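Local coordinates for protein AimR transcriptional regulator (Bacillus phage phi3T, PDB 5ZVV) that acts as the peptide-sensing switch of phage latency, activating transcription of the aimX locus as a dimer until the viral arbitrium peptide turns it into an inactive monomer, at residues Glu84-Asp87 with Thr93-Asp96; Ser86-Trp91 with Lys190-Met195; Ser118-Leu123 with Leu155-Leu160; Asp178-Pro181 with Ile185-Ser188; Lys252-Ala257 with Glu264-Ala269. All coordinates share one frame; numbering follows the deposited sequence.

Contact 1: Glu84-Asp87 with Thr93-Asp96; sequences EYSD and TLTD
The hydroxyls of S86 and T95 meet directly: OG of S86 donates to T95 OG1 over 2.7 Å. T95 OG1 is held from several directions. Water 1 donates to T95 OG1 at 2.7 Å, and T95 in turn bonds to the carbonyl O of W91, one turn back, at the start of its own helix. The same water donates to D87 OD1 at 3.1 Å, so the two helices are joined once directly and once through solvent. The D87 amide N also comes close to T95 OG1, at 3.3 Å, but at an angle too poor for a hydrogen bond. Carbon fills in around the polar atoms: L94 CG lies 3.5 Å from S86 OG, and T95 CG2 packs against D87 CB at 3.9 Å. With chi1 of T95 at -62°, OG1 sits beside the backbone N and faces S86, while CG2 swings to the D87 side. S86 and T95 lie on the consecutive helices 77-88 and 92-103, near the short turn between them, where their CA atoms come within 5.3 Å; such tightly connected helix pairs are the building material of TPR-like arrays, the clan to which this family belongs. The small size of both hydroxyl residues is consistent with this close approach of the backbones. Farther out, L94 reaches S66 and F69 of helix 61-69, and R121 of helix 108-124 touches both D87 and T95. D87 OD2 is turned away from the T95 hydroxyl and forms a salt bridge with R192, its stronger polar partner.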
# COMPACT_ATOMS: atom_id res chain seq x y z
N GLU A 84 28.39 -3.52 0.06
CA GLU A 84 27.32 -4.00 -0.80
C GLU A 84 27.44 -5.50 -1.05
O GLU A 84 26.45 -6.24 -0.98
CB GLU A 84 27.30 -3.24 -2.13
CG GLU A 84 26.50 -3.92 -3.24
CD GLU A 84 25.03 -4.17 -2.89
OE1 GLU A 84 24.53 -3.60 -1.90
OE2 GLU A 84 24.37 -4.93 -3.63
N TYR A 85 28.65 -5.98 -1.35
CA TYR A 85 28.85 -7.41 -1.56
C TYR A 85 28.53 -8.20 -0.30
O TYR A 85 27.91 -9.27 -0.36
CB TYR A 85 30.28 -7.69 -2.02
CG TYR A 85 30.49 -9.07 -2.60
CD1 TYR A 85 29.97 -9.41 -3.84
CD2 TYR A 85 31.21 -10.03 -1.90
CE1 TYR A 85 30.16 -10.67 -4.38
CE2 TYR A 85 31.40 -11.30 -2.43
CZ TYR A 85 30.87 -11.61 -3.66
OH TYR A 85 31.06 -12.86 -4.19
N SER A 86 28.92 -7.68 0.87
CA SER A 86 28.63 -8.38 2.12
C SER A 86 27.13 -8.46 2.36
O SER A 86 26.62 -9.52 2.74
CB SER A 86 29.33 -7.68 3.28
OG SER A 86 29.17 -8.40 4.49
N ASP A 87 26.41 -7.36 2.12
CA ASP A 87 24.99 -7.36 2.44
C ASP A 87 24.19 -8.19 1.44
O ASP A 87 23.20 -8.83 1.82
CB ASP A 87 24.45 -5.93 2.50
CG ASP A 87 23.01 -5.88 2.93
OD1 ASP A 87 22.74 -6.07 4.13
OD2 ASP A 87 22.13 -5.69 2.06
N THR A 93 26.99 -10.36 10.04
CA THR A 93 28.02 -9.97 11.00
C THR A 93 29.07 -9.09 10.35
O THR A 93 29.36 -7.97 10.80
CB THR A 93 28.66 -11.23 11.60
OG1 THR A 93 27.63 -12.07 12.16
CG2 THR A 93 29.65 -10.87 12.69
N LEU A 94 29.65 -9.59 9.25
CA LEU A 94 30.60 -8.81 8.47
C LEU A 94 29.98 -7.50 8.01
O LEU A 94 30.61 -6.44 8.09
CB LEU A 94 31.08 -9.63 7.27
CG LEU A 94 32.08 -8.96 6.32
CD1 LEU A 94 33.36 -8.61 7.05
CD2 LEU A 94 32.37 -9.87 5.14
N THR A 95 28.73 -7.55 7.53
CA THR A 95 28.07 -6.34 7.03
C THR A 95 28.01 -5.27 8.10
O THR A 95 28.28 -4.09 7.83
CB THR A 95 26.67 -6.67 6.53
OG1 THR A 95 26.74 -7.60 5.44
CG2 THR A 95 25.95 -5.41 6.07
N ASP A 96 27.66 -5.65 9.34
CA ASP A 96 27.54 -4.66 10.40
C ASP A 96 28.90 -4.12 10.82
O ASP A 96 29.04 -2.92 11.12
CB ASP A 96 26.79 -5.26 11.59
CG ASP A 96 25.34 -5.57 11.26
OD1 ASP A 96 24.79 -4.93 10.34
OD2 ASP A 96 24.75 -6.45 11.92
O HOH W 1 24.17 -8.39 5.53

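Contact 2: Ser86-Trp91 with Lys190-Met195; sequences SDINQW and KSRVSM
I88 and R192 have the closest backbones here, CA to CA 7.8 Å, at a point where the last turn of helix 77-88 meets the side of helix 184-203; just beyond, Q90 leaves the helix with positive phi in a Schellman motif. R192 spans the gap with a chain fully extended from CG to NE. Its NH2 donates to D87 OD2 at 2.9 Å with an N-H...O angle of 155°, reaching the lone pair turned away from the other carboxylate oxygen. Carboxylate and guanidinium are nearly coplanar, their planes 13° apart. Water 2 closes a small ring, accepting from R192 NH1 at 3.1 Å and donating to D87 OD2. I88 lies over one face of the guanidinium, CB 3.6 Å from NH2. The I88 chain points on from there, CG1 opposite its own backbone N (chi1 -161°), to set CD1 3.8 Å from R192 CG and 3.5 Å from S191 OG, a hydroxyl that bonds to S188 O within its own helix. The guanidinium has further partners: E84 forms a salt bridge with NE, and Y157 OH bonds to NH1. With two carboxylates, a phenol and a water at its rim and isoleucine on a face, the buried positive charge is probably well compensated and its rotation fixed, so that helix 77-88 is tied to helix 184-203 across nearly a hundred residues of chain.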
# COMPACT_ATOMS: atom_id res chain seq x y z
N SER A 86 28.92 -7.68 0.87
CA SER A 86 28.63 -8.38 2.12
C SER A 86 27.13 -8.46 2.36
O SER A 86 26.62 -9.52 2.74
CB SER A 86 29.33 -7.68 3.28
OG SER A 86 29.17 -8.40 4.49
N ASP A 87 26.41 -7.36 2.12
CA ASP A 87 24.99 -7.36 2.44
C ASP A 87 24.19 -8.19 1.44
O ASP A 87 23.20 -8.83 1.82
CB ASP A 87 24.45 -5.93 2.50
CG ASP A 87 23.01 -5.88 2.93
OD1 ASP A 87 22.74 -6.07 4.13
OD2 ASP A 87 22.13 -5.69 2.06
N ILE A 88 24.57 -8.17 0.16
CA ILE A 88 23.81 -8.96 -0.81
C ILE A 88 24.00 -10.45 -0.56
O ILE A 88 23.11 -11.25 -0.86
CB ILE A 88 24.19 -8.57 -2.25
CG1 ILE A 88 23.10 -9.02 -3.22
CG2 ILE A 88 25.53 -9.17 -2.65
CD1 ILE A 88 23.33 -8.60 -4.66
N ASN A 89 25.14 -10.85 0.01
CA ASN A 89 25.36 -12.23 0.40
C ASN A 89 24.73 -12.57 1.75
O ASN A 89 24.75 -13.74 2.14
CB ASN A 89 26.86 -12.53 0.47
CG ASN A 89 27.47 -12.79 -0.90
OD1 ASN A 89 27.32 -13.86 -1.47
ND2 ASN A 89 28.19 -11.80 -1.42
N GLN A 90 24.17 -11.58 2.45
CA GLN A 90 23.58 -11.76 3.78
C GLN A 90 24.63 -12.21 4.80
O GLN A 90 24.35 -13.02 5.68
CB GLN A 90 22.39 -12.72 3.74
CG GLN A 90 21.18 -12.18 3.00
CD GLN A 90 20.06 -13.19 2.88
OE1 GLN A 90 20.18 -14.33 3.33
NE2 GLN A 90 18.95 -12.78 2.27
N TRP A 91 25.84 -11.67 4.67
CA TRP A 91 26.88 -11.86 5.68
C TRP A 91 26.72 -10.79 6.75
O TRP A 91 27.49 -9.83 6.86
CB TRP A 91 28.26 -11.82 5.03
CG TRP A 91 28.47 -12.85 3.96
CD1 TRP A 91 27.74 -13.99 3.76
CD2 TRP A 91 29.47 -12.83 2.94
NE1 TRP A 91 28.23 -14.68 2.68
CE2 TRP A 91 29.30 -14.00 2.16
CE3 TRP A 91 30.51 -11.95 2.60
CZ2 TRP A 91 30.11 -14.30 1.07
CZ3 TRP A 91 31.32 -12.26 1.52
CH2 TRP A 91 31.11 -13.42 0.77
N LYS A 190 21.28 -4.18 -9.91
CA LYS A 190 20.45 -4.79 -10.95
C LYS A 190 19.97 -6.17 -10.52
O LYS A 190 18.79 -6.49 -10.67
CB LYS A 190 21.23 -4.88 -12.27
CG LYS A 190 21.25 -3.60 -13.09
CD LYS A 190 22.02 -3.81 -14.39
CE LYS A 190 22.13 -2.53 -15.21
NZ LYS A 190 23.02 -2.72 -16.39
N SER A 191 20.87 -6.99 -9.99
CA SER A 191 20.46 -8.32 -9.54
C SER A 191 19.43 -8.22 -8.41
O SER A 191 18.42 -8.95 -8.42
CB SER A 191 21.68 -9.12 -9.10
OG SER A 191 22.33 -8.51 -8.00
N ARG A 192 19.65 -7.31 -7.46
CA ARG A 192 18.68 -7.10 -6.38
C ARG A 192 17.29 -6.80 -6.93
O ARG A 192 16.32 -7.52 -6.64
CB ARG A 192 19.14 -5.95 -5.48
CG ARG A 192 20.32 -6.24 -4.56
CD ARG A 192 20.62 -4.99 -3.75
NE ARG A 192 21.75 -5.13 -2.83
CZ ARG A 192 21.64 -5.52 -1.56
NH1 ARG A 192 20.45 -5.82 -1.06
NH2 ARG A 192 22.72 -5.61 -0.80
N VAL A 193 17.18 -5.74 -7.73
CA VAL A 193 15.88 -5.34 -8.28
C VAL A 193 15.29 -6.45 -9.13
O VAL A 193 14.07 -6.65 -9.13
CB VAL A 193 16.03 -4.02 -9.07
CG1 VAL A 193 14.69 -3.62 -9.68
CG2 VAL A 193 16.56 -2.92 -8.16
N SER A 194 16.13 -7.20 -9.84
CA SER A 194 15.64 -8.32 -10.64
C SER A 194 14.94 -9.35 -9.76
O SER A 194 13.86 -9.83 -10.10
CB SER A 194 16.78 -8.96 -11.42
OG SER A 194 17.01 -8.29 -12.64
N MSE A 195 15.55 -9.70 -8.63
CA MSE A 195 14.91 -10.68 -7.76
C MSE A 195 13.62 -10.14 -7.16
O MSE A 195 12.60 -10.85 -7.11
CB MSE A 195 15.87 -11.12 -6.66
CG MSE A 195 16.85 -12.18 -7.14
SE MSE A 195 15.98 -13.42 -8.38
CE MSE A 195 14.67 -14.21 -7.16
O HOH W 2 19.83 -7.48 1.47

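Contact 3: Ser118-Leu123 with Leu155-Leu160; sequences SLHRKL and LMYAYL
L123 and A158 mark the near-parallel packing of helices 108-124 and 145-161, two non-consecutive helices of an all-helical array consistent with the TPR clan of this family, with helix 130-139 intervening in the chain. The axes of the two short segments run 9.9 Å apart at closest and diverge by only 7°, the relation expected when alternate helices of a TPR-like array point the same way. The CA atoms come nearest between L123 and A158, at 6.5 Å. Contact is light and comes from a few side chains. L123 works with both branches: CD2 lies 4.4 Å from the CB of the small A158, and CD1 approaches L155 CD2 at the same distance. A133 and L130 of helix 130-139 pack against L123 and A158 respectively. L155 also touches N131 of the second subunit, which places this edge of the contact beside the dimer interface. On another side of the helix pair, H120 and Y157 bring their rings together obliquely, centroids 5.7 Å apart and planes inclined at 50°. The imidazole arrives there because chi1 of 173° sets CG opposite the backbone N. F150 adds an edge-to-face partner for the imidazole. The phenol oxygen and one imidazole nitrogen have partners beyond the pair, R192 for Y157 OH and, through a weak hydrogen bond, D87 OD2 for H120 NE2. The rings themselves touch through carbon, H120 CE1 to Y157 CD2 at 3.9 Å.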
# COMPACT_ATOMS: atom_id res chain seq x y z
N SER A 118 23.23 1.27 7.33
CA SER A 118 22.79 1.12 8.71
C SER A 118 21.27 1.19 8.80
O SER A 118 20.65 0.38 9.50
CB SER A 118 23.43 2.20 9.58
OG SER A 118 23.10 2.01 10.94
N LEU A 119 20.65 2.14 8.09
CA LEU A 119 19.19 2.19 8.03
C LEU A 119 18.62 0.92 7.42
O LEU A 119 17.63 0.37 7.92
CB LEU A 119 18.73 3.41 7.24
CG LEU A 119 19.02 4.80 7.83
CD1 LEU A 119 18.50 5.88 6.90
CD2 LEU A 119 18.40 4.93 9.21
N HIS A 120 19.23 0.45 6.33
CA HIS A 120 18.82 -0.80 5.69
C HIS A 120 18.80 -1.95 6.69
O HIS A 120 17.83 -2.72 6.76
CB HIS A 120 19.76 -1.09 4.52
CG HIS A 120 19.55 -2.43 3.88
ND1 HIS A 120 18.32 -2.86 3.45
CD2 HIS A 120 20.43 -3.41 3.57
CE1 HIS A 120 18.44 -4.06 2.91
NE2 HIS A 120 19.71 -4.42 2.97
N ARG A 121 19.86 -2.06 7.48
CA ARG A 121 19.98 -3.16 8.44
C ARG A 121 18.99 -2.99 9.59
O ARG A 121 18.43 -3.98 10.08
CB ARG A 121 21.41 -3.24 8.96
CG ARG A 121 22.39 -3.74 7.92
CD ARG A 121 22.13 -5.20 7.62
NE ARG A 121 22.46 -6.03 8.77
CZ ARG A 121 21.83 -7.15 9.10
NH1 ARG A 121 20.80 -7.57 8.37
NH2 ARG A 121 22.20 -7.84 10.17
N LYS A 122 18.77 -1.76 10.04
CA LYS A 122 17.76 -1.53 11.07
C LYS A 122 16.37 -1.89 10.57
O LYS A 122 15.52 -2.34 11.35
CB LYS A 122 17.80 -0.08 11.55
CG LYS A 122 19.04 0.25 12.37
CD LYS A 122 19.05 1.72 12.77
CE LYS A 122 20.29 2.06 13.57
NZ LYS A 122 20.36 3.51 13.90
N LEU A 123 16.11 -1.70 9.27
CA LEU A 123 14.85 -2.15 8.70
C LEU A 123 14.78 -3.67 8.63
O LEU A 123 13.73 -4.26 8.89
CB LEU A 123 14.65 -1.54 7.30
CG LEU A 123 14.23 -0.08 7.23
CD1 LEU A 123 14.32 0.43 5.80
CD2 LEU A 123 12.82 0.10 7.77
N LEU A 155 13.88 0.25 0.43
CA LEU A 155 12.51 0.33 0.91
C LEU A 155 11.68 -0.83 0.39
O LEU A 155 10.69 -1.21 1.02
CB LEU A 155 11.88 1.66 0.49
CG LEU A 155 12.49 2.93 1.08
CD1 LEU A 155 11.71 4.16 0.63
CD2 LEU A 155 12.55 2.86 2.60
N MSE A 156 12.06 -1.41 -0.74
CA MSE A 156 11.32 -2.51 -1.35
C MSE A 156 11.37 -3.77 -0.49
O MSE A 156 10.41 -4.54 -0.46
CB MSE A 156 11.86 -2.81 -2.75
CG MSE A 156 11.70 -1.67 -3.73
SE MSE A 156 12.40 -2.12 -5.49
CE MSE A 156 11.11 -3.51 -5.98
N TYR A 157 12.50 -3.99 0.19
CA TYR A 157 12.59 -5.14 1.08
C TYR A 157 11.63 -5.01 2.25
O TYR A 157 10.95 -5.97 2.62
CB TYR A 157 14.03 -5.31 1.59
CG TYR A 157 15.02 -5.68 0.50
CD1 TYR A 157 15.02 -6.95 -0.05
CD2 TYR A 157 15.95 -4.76 0.04
CE1 TYR A 157 15.92 -7.30 -1.04
CE2 TYR A 157 16.85 -5.10 -0.95
CZ TYR A 157 16.83 -6.37 -1.49
OH TYR A 157 17.73 -6.71 -2.47
N ALA A 158 11.55 -3.82 2.85
CA ALA A 158 10.62 -3.60 3.96
C ALA A 158 9.18 -3.73 3.49
O ALA A 158 8.36 -4.40 4.15
CB ALA A 158 10.87 -2.23 4.59
N TYR A 159 8.84 -3.11 2.36
CA TYR A 159 7.50 -3.25 1.80
C TYR A 159 7.17 -4.71 1.51
O TYR A 159 6.04 -5.15 1.72
CB TYR A 159 7.37 -2.41 0.52
CG TYR A 159 7.28 -0.92 0.76
CD1 TYR A 159 6.44 -0.40 1.73
CD2 TYR A 159 8.04 -0.03 0.00
CE1 TYR A 159 6.36 0.96 1.94
CE2 TYR A 159 7.97 1.33 0.21
CZ TYR A 159 7.13 1.82 1.19
OH TYR A 159 7.05 3.18 1.40
N LEU A 160 8.16 -5.46 1.01
CA LEU A 160 7.98 -6.90 0.86
C LEU A 160 7.75 -7.56 2.21
O LEU A 160 6.92 -8.47 2.34
CB LEU A 160 9.19 -7.52 0.16
CG LEU A 160 9.25 -9.04 0.13
CD1 LEU A 160 8.13 -9.61 -0.73
CD2 LEU A 160 10.61 -9.52 -0.36

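Contact 4: Asp178-Pro181 with Ile185-Ser188; sequences DDLP and IKES
K186 reaches back from helix 184-203 to L180 and its neighbours in the loop that leads into that helix. The direct hydrogen bonds come from the ammonium group. NZ donates to the carbonyl O of L180 at 3.0 Å, with a C=O...N angle of 148° and the donor tilted 26° from the carbonyl plane. Its strongest partner is E182, which forms a salt bridge from the turn just before the helix, and the carbonyl of F177 accepts as well. Two waters add bridges. Water 3 accepts from K186 NZ and donates to D178 OD1 at 2.8 Å, linking two opposite charges that do not touch directly. Water 4 donates to P181 O and accepts from K186 N, each at 3.0 Å, so a first-turn amide is satisfied through solvent. The lysine's methylenes make the van der Waals contact. The chain is extended from CB to NZ, with CG set opposite the backbone N (chi1 -175°), which lays it alongside the loop: CD lies 3.8 Å from L180 CB and also 3.3 Å from the carbonyl oxygen P181 O. L180 itself is buried, its side chain also resting on F149 of helix 145-161, whereas D178 and P181 sit toward solvent. The whole is a helix N-terminus with its incoming loop folded against the first turn: an early lysine gathers loop carbonyls and an acid, and a water stands in for the backbone acceptor that the first-turn N-H groups of a helix lack.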
# COMPACT_ATOMS: atom_id res chain seq x y z
N ASP A 178 19.85 4.67 -15.19
CA ASP A 178 20.72 5.53 -15.97
C ASP A 178 21.48 6.51 -15.09
O ASP A 178 22.57 6.97 -15.46
CB ASP A 178 19.91 6.29 -17.03
CG ASP A 178 19.52 5.40 -18.19
OD1 ASP A 178 19.95 4.23 -18.23
OD2 ASP A 178 18.77 5.88 -19.08
N ASP A 179 20.93 6.85 -13.92
CA ASP A 179 21.65 7.70 -12.97
C ASP A 179 22.86 7.01 -12.36
O ASP A 179 23.68 7.69 -11.74
CB ASP A 179 20.71 8.16 -11.86
CG ASP A 179 19.55 8.98 -12.37
OD1 ASP A 179 19.48 9.23 -13.59
OD2 ASP A 179 18.69 9.38 -11.55
N LEU A 180 22.99 5.69 -12.53
CA LEU A 180 24.09 4.92 -11.95
C LEU A 180 25.18 4.70 -12.99
O LEU A 180 24.87 4.28 -14.11
CB LEU A 180 23.59 3.57 -11.45
CG LEU A 180 22.59 3.56 -10.30
CD1 LEU A 180 22.16 2.13 -10.01
CD2 LEU A 180 23.21 4.19 -9.06
N PRO A 181 26.44 4.97 -12.66
CA PRO A 181 27.52 4.60 -13.58
C PRO A 181 27.68 3.09 -13.65
O PRO A 181 27.30 2.36 -12.73
CB PRO A 181 28.75 5.26 -12.95
CG PRO A 181 28.42 5.38 -11.51
CD PRO A 181 26.94 5.62 -11.44
N ILE A 185 28.84 -2.06 -8.53
CA ILE A 185 27.69 -1.67 -7.72
C ILE A 185 26.41 -1.71 -8.55
O ILE A 185 25.38 -2.22 -8.10
CB ILE A 185 27.92 -0.28 -7.11
CG1 ILE A 185 29.02 -0.35 -6.05
CG2 ILE A 185 26.64 0.28 -6.52
CD1 ILE A 185 28.64 -1.18 -4.84
N LYS A 186 26.46 -1.18 -9.78
CA LYS A 186 25.26 -1.12 -10.61
C LYS A 186 24.77 -2.51 -10.99
O LYS A 186 23.55 -2.76 -11.03
CB LYS A 186 25.52 -0.29 -11.86
CG LYS A 186 24.30 -0.06 -12.74
CD LYS A 186 24.59 0.89 -13.89
CE LYS A 186 23.39 1.03 -14.80
NZ LYS A 186 23.54 2.17 -15.75
N GLU A 187 25.68 -3.44 -11.26
CA GLU A 187 25.28 -4.82 -11.55
C GLU A 187 24.69 -5.49 -10.31
O GLU A 187 23.71 -6.24 -10.41
CB GLU A 187 26.47 -5.61 -12.08
CG GLU A 187 27.02 -5.08 -13.39
CD GLU A 187 25.97 -5.02 -14.48
OE1 GLU A 187 25.40 -6.08 -14.81
OE2 GLU A 187 25.71 -3.91 -14.99
N SER A 188 25.27 -5.23 -9.14
CA SER A 188 24.72 -5.77 -7.90
C SER A 188 23.29 -5.28 -7.68
O SER A 188 22.37 -6.07 -7.41
CB SER A 188 25.62 -5.39 -6.72
OG SER A 188 25.29 -6.12 -5.55
O HOH W 3 21.28 2.08 -17.11
O HOH W 4 28.69 0.69 -10.64

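Contact 5: Lys252-Ala257 with Glu264-Ala269; sequences KGQKYA and EMLDGA
Q254 bears on L266 where the turn after helix 243-252 folds against helix 260-277, a connection between successive helices of the TPR-like array. From CB, the glutamine begins 4.0 Å from L266 CD2. CG then runs opposite the backbone N (chi1 172°), and a bend at chi2 of 61° brings the amide back over the leucine, the two side chains crossing at about a right angle. At the tip OE1 comes within 3.6 Å of L266 CD2, and it also accepts a hydrogen bond from a hydroxyl of a bound glycerol, probably from the crystallisation liquor. NE2 bonds to Q263 OE1 on the facing helix, the stronger polar link of this side chain; Q263 NE2 in turn holds D267 OD1, so the amide is fixed by a short polar chain along helix 260-277. G253 offers bare backbone, its C lying 4.2 Å from L266 CD2. Y250 of helix 243-252 also packs on the leucine. The turn is braced within itself: K255 folds over so that its NZ lies in the plane of the K252 carbonyl, where it donates to a lone pair of K252 O at 2.8 Å.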
# COMPACT_ATOMS: atom_id res chain seq x y z
N LYS A 252 18.70 -27.22 -9.62
CA LYS A 252 19.70 -26.25 -10.05
C LYS A 252 20.00 -25.24 -8.95
O LYS A 252 21.10 -24.68 -8.91
CB LYS A 252 19.24 -25.52 -11.32
CG LYS A 252 19.39 -26.34 -12.59
CD LYS A 252 18.94 -25.54 -13.79
CE LYS A 252 18.94 -26.40 -15.05
NZ LYS A 252 18.40 -25.64 -16.22
N GLY A 253 19.05 -24.99 -8.06
CA GLY A 253 19.33 -24.11 -6.93
C GLY A 253 20.25 -24.71 -5.87
O GLY A 253 20.73 -23.96 -5.01
N GLN A 254 20.52 -26.02 -5.92
CA GLN A 254 21.23 -26.69 -4.83
C GLN A 254 22.64 -26.14 -4.65
O GLN A 254 23.07 -25.83 -3.53
CB GLN A 254 21.27 -28.20 -5.07
CG GLN A 254 22.16 -28.97 -4.10
CD GLN A 254 21.71 -28.84 -2.66
OE1 GLN A 254 20.61 -29.27 -2.30
NE2 GLN A 254 22.55 -28.24 -1.83
N LYS A 255 23.39 -26.01 -5.75
CA LYS A 255 24.78 -25.57 -5.67
C LYS A 255 24.93 -24.16 -5.11
O LYS A 255 26.05 -23.75 -4.80
CB LYS A 255 25.43 -25.65 -7.05
CG LYS A 255 24.86 -24.66 -8.06
CD LYS A 255 25.52 -24.79 -9.43
CE LYS A 255 24.64 -25.59 -10.39
NZ LYS A 255 23.33 -24.92 -10.63
N TYR A 256 23.84 -23.41 -4.99
CA TYR A 256 23.87 -22.04 -4.48
C TYR A 256 23.41 -21.93 -3.03
O TYR A 256 23.41 -20.83 -2.48
CB TYR A 256 23.01 -21.14 -5.37
CG TYR A 256 23.43 -21.13 -6.83
CD1 TYR A 256 24.59 -20.48 -7.23
CD2 TYR A 256 22.66 -21.76 -7.80
CE1 TYR A 256 24.98 -20.47 -8.56
CE2 TYR A 256 23.04 -21.75 -9.13
CZ TYR A 256 24.20 -21.11 -9.50
OH TYR A 256 24.59 -21.09 -10.82
N ALA A 257 23.02 -23.04 -2.41
CA ALA A 257 22.59 -23.04 -1.01
C ALA A 257 23.80 -23.31 -0.13
O ALA A 257 24.38 -24.40 -0.18
CB ALA A 257 21.50 -24.08 -0.78
N GLU A 264 16.92 -25.92 3.85
CA GLU A 264 15.58 -26.34 4.26
C GLU A 264 14.50 -25.64 3.45
O GLU A 264 13.40 -26.18 3.29
CB GLU A 264 15.38 -26.08 5.75
CG GLU A 264 16.10 -27.07 6.64
CD GLU A 264 15.73 -26.94 8.10
OE1 GLU A 264 15.03 -25.96 8.46
OE2 GLU A 264 16.13 -27.81 8.91
N MSE A 265 14.78 -24.45 2.92
CA MSE A 265 13.84 -23.82 2.00
C MSE A 265 13.75 -24.62 0.70
O MSE A 265 12.66 -24.87 0.19
CB MSE A 265 14.25 -22.38 1.70
CG MSE A 265 14.03 -21.44 2.86
SE MSE A 265 14.65 -19.65 2.43
CE MSE A 265 14.26 -18.78 4.14
N LEU A 266 14.90 -25.05 0.19
CA LEU A 266 14.92 -25.83 -1.05
C LEU A 266 14.26 -27.19 -0.85
O LEU A 266 13.40 -27.60 -1.64
CB LEU A 266 16.36 -26.01 -1.53
CG LEU A 266 16.49 -26.75 -2.86
CD1 LEU A 266 15.84 -25.94 -3.96
CD2 LEU A 266 17.94 -27.05 -3.18
N ASP A 267 14.66 -27.90 0.21
CA ASP A 267 14.02 -29.17 0.56
C ASP A 267 12.52 -28.99 0.72
O ASP A 267 11.74 -29.85 0.30
CB ASP A 267 14.61 -29.73 1.85
CG ASP A 267 16.07 -30.12 1.72
OD1 ASP A 267 16.57 -30.22 0.58
OD2 ASP A 267 16.72 -30.33 2.77
N GLY A 268 12.09 -27.88 1.32
CA GLY A 268 10.67 -27.62 1.46
C GLY A 268 9.99 -27.39 0.12
O GLY A 268 8.85 -27.82 -0.09
N ALA A 269 10.67 -26.72 -0.81
CA ALA A 269 10.11 -26.54 -2.14
C ALA A 269 9.92 -27.87 -2.84
O ALA A 269 8.87 -28.12 -3.46
CB ALA A 269 11.01 -25.62 -2.97

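In the fold
R192 knots contacts 1, 2 and 3 together: its NE meets E84 OE2 at 2.7 Å, and its NH1 is 3.2 Å from Y157 OH, a probable hydrogen bond. Contacts 1 and 2 share S86 and D87, and their centres are about 11 Å apart. A second salt bridge, D96 OD1 to R121 NE at 3.0 Å, joins contact 1 to contact 3, which also reaches the second subunit. Contacts 4 and 2 both use helix 184-203, S188 OG packing 3.3 Å from I88 CD1. Contact 5 stands apart, its centre about 17 Å from that of contact 2 and their nearest atoms about 7 Å apart; its Q254 touches a glycerol that probably came from the crystallisation liquor.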